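Local coordinates for protein putative hyaluronoglucosaminidase (Clostridium perfringens, PDB 6PWI) that probably acts as a secreted family 84 glycoside hydrolase with hexosaminidase activity, here its N-terminal part, with the catalytic barrel, at residues E491-E494 with L495-V498. Sequence-based numbering, arbitrary orientation.
Sequences ESEE and LRPV
The carboxylate of Glu493 lies at the edge of the Arg496 guanidinium, near its plane, and the two side chains run side by side in the same direction. The groups are not coplanar: their planes are turned 35° against each other. The two prongs of the salt bridge are also unequal. Arg496 NH2 reaches Glu493 OE2 at 2.8 Å, coming from above the carboxylate plane, 49° out of it. Arg496 NE meets Glu493 OE1 through a weak bond of 3.3 Å, although a nearly straight one. Glu493 sends CG away from its own amide nitrogen and then folds at chi2 (55°), which turns its carboxylate toward the arginine, whose chain bends at chi3. The third guanidinium nitrogen, NH1, has a salt bridge to Glu500, so that Arg496 is held by a glutamate on either side in sequence, Glu493 in the loop and Glu500 one turn further along the helix.

The backbone turns here through Ser492 O, which receives two weak bonds, from Leu495 N at 3.3 Å and from Arg496 N at 2.9 Å. Pro497, which has no amide hydrogen to offer, packs its ring CD against the carbonyl oxygens of Glu493 and Glu494. Leu495 carries its side chain onto Tyr523 of helix 513-536 and Leu613 of helix 613-623, while Ser492 OG is hydrogen-bonded to His476.

An i to i+3 Glu-Arg salt bridge and an i to i+4 backbone bond, as in the first turn of a helix, here lead into helix 496-507 of the helical region that follows the family 84 barrel.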
ATOM      1  N   GLU A 491     -16.883  -7.762   5.367  1.00 25.03           N
ATOM      2  CA  GLU A 491     -16.093  -8.725   6.117  1.00 24.45           C
ATOM      3  C   GLU A 491     -16.906 -10.017   6.137  1.00 24.51           C
ATOM      4  O   GLU A 491     -18.122  -9.974   6.296  1.00 24.86           O
ATOM      5  CB  GLU A 491     -15.864  -8.180   7.529  1.00 23.87           C
ATOM      6  CG  GLU A 491     -14.985  -9.036   8.418  1.00 24.44           C
ATOM      7  CD  GLU A 491     -14.879  -8.484   9.834  1.00 26.08           C
ATOM      8  OE1 GLU A 491     -13.936  -7.699  10.091  1.00 26.54           O
ATOM      9  OE2 GLU A 491     -15.744  -8.826  10.680  1.00 26.27           O
ATOM     10  N   SER A 492     -16.239 -11.154   5.923  1.00 24.91           N
ATOM     11  CA  SER A 492     -16.897 -12.453   5.942  1.00 25.98           C
ATOM     12  C   SER A 492     -17.917 -12.575   4.809  1.00 27.43           C
ATOM     13  O   SER A 492     -18.932 -13.242   4.988  1.00 28.23           O
ATOM     14  CB  SER A 492     -17.557 -12.726   7.287  1.00 24.20           C
ATOM     15  OG  SER A 492     -16.632 -12.644   8.360  1.00 22.36           O
ATOM     16  N   GLU A 493     -17.646 -11.970   3.644  1.00 29.36           N
ATOM     17  CA  GLU A 493     -18.679 -11.837   2.626  1.00 31.98           C
ATOM     18  C   GLU A 493     -19.037 -13.185   1.999  1.00 32.08           C
ATOM     19  O   GLU A 493     -20.207 -13.440   1.713  1.00 32.42           O
ATOM     20  CB  GLU A 493     -18.327 -10.776   1.583  1.00 34.38           C
ATOM     21  CG  GLU A 493     -19.493 -10.414   0.665  1.00 37.64           C
ATOM     22  CD  GLU A 493     -20.807  -9.945   1.289  1.00 41.60           C
ATOM     23  OE1 GLU A 493     -20.819  -9.562   2.488  1.00 42.70           O
ATOM     24  OE2 GLU A 493     -21.829  -9.954   0.566  1.00 42.11           O
ATOM     25  N   GLU A 494     -18.035 -14.039   1.782  1.00 31.91           N
ATOM     26  CA  GLU A 494     -18.264 -15.351   1.198  1.00 33.43           C
ATOM     27  C   GLU A 494     -18.989 -16.271   2.180  1.00 31.70           C
ATOM     28  O   GLU A 494     -19.798 -17.098   1.770  1.00 31.92           O
ATOM     29  CB  GLU A 494     -16.943 -15.993   0.780  1.00 36.97           C
ATOM     30  CG  GLU A 494     -16.513 -15.613  -0.618  1.00 45.34           C
ATOM     31  CD  GLU A 494     -15.485 -16.550  -1.235  1.00 53.05           C
ATOM     32  OE1 GLU A 494     -14.485 -16.880  -0.554  1.00 56.68           O
ATOM     33  OE2 GLU A 494     -15.690 -16.954  -2.397  1.00 60.25           O
ATOM     34  N   LEU A 495     -18.687 -16.130   3.473  1.00 28.70           N
ATOM     35  CA  LEU A 495     -19.249 -16.997   4.493  1.00 27.11           C
ATOM     36  C   LEU A 495     -20.663 -16.560   4.873  1.00 27.80           C
ATOM     37  O   LEU A 495     -21.435 -17.372   5.382  1.00 29.34           O
ATOM     38  CB  LEU A 495     -18.328 -16.993   5.717  1.00 25.91           C
ATOM     39  CG  LEU A 495     -18.690 -18.007   6.799  1.00 25.34           C
ATOM     40  CD1 LEU A 495     -18.523 -19.425   6.278  1.00 24.54           C
ATOM     41  CD2 LEU A 495     -17.863 -17.801   8.060  1.00 24.89           C
ATOM     42  N   ARG A 496     -20.998 -15.286   4.612  1.00 27.01           N
ATOM     43  CA  ARG A 496     -22.225 -14.662   5.089  1.00 26.62           C
ATOM     44  C   ARG A 496     -23.478 -15.445   4.687  1.00 26.69           C
ATOM     45  O   ARG A 496     -24.342 -15.668   5.530  1.00 26.09           O
ATOM     46  CB  ARG A 496     -22.325 -13.198   4.648  1.00 27.20           C
ATOM     47  CG  ARG A 496     -23.553 -12.484   5.202  1.00 29.37           C
ATOM     48  CD  ARG A 496     -23.869 -11.133   4.586  1.00 31.41           C
ATOM     49  NE  ARG A 496     -23.584 -11.159   3.156  1.00 33.34           N
ATOM     50  CZ  ARG A 496     -24.416 -11.600   2.214  1.00 34.02           C
ATOM     51  NH1 ARG A 496     -25.622 -12.050   2.532  1.00 32.61           N
ATOM     52  NH2 ARG A 496     -24.028 -11.588   0.952  1.00 34.37           N
ATOM     53  N   PRO A 497     -23.669 -15.849   3.406  1.00 27.34           N
ATOM     54  CA  PRO A 497     -24.899 -16.537   3.007  1.00 26.22           C
ATOM     55  C   PRO A 497     -25.042 -17.870   3.736  1.00 26.59           C
ATOM     56  O   PRO A 497     -26.156 -18.311   4.023  1.00 25.93           O
ATOM     57  CB  PRO A 497     -24.723 -16.793   1.501  1.00 25.90           C
ATOM     58  CG  PRO A 497     -23.634 -15.836   1.065  1.00 25.82           C
ATOM     59  CD  PRO A 497     -22.740 -15.669   2.275  1.00 26.63           C
ATOM     60  N   VAL A 498     -23.896 -18.494   4.036  1.00 26.25           N
ATOM     61  CA  VAL A 498     -23.869 -19.787   4.699  1.00 26.31           C
ATOM     62  C   VAL A 498     -24.309 -19.601   6.153  1.00 27.23           C
ATOM     63  O   VAL A 498     -25.128 -20.369   6.650  1.00 28.89           O
ATOM     64  CB  VAL A 498     -22.499 -20.486   4.561  1.00 25.72           C
ATOM     65  CG1 VAL A 498     -22.465 -21.824   5.286  1.00 25.18           C
ATOM     66  CG2 VAL A 498     -22.092 -20.669   3.103  1.00 24.32           C
TER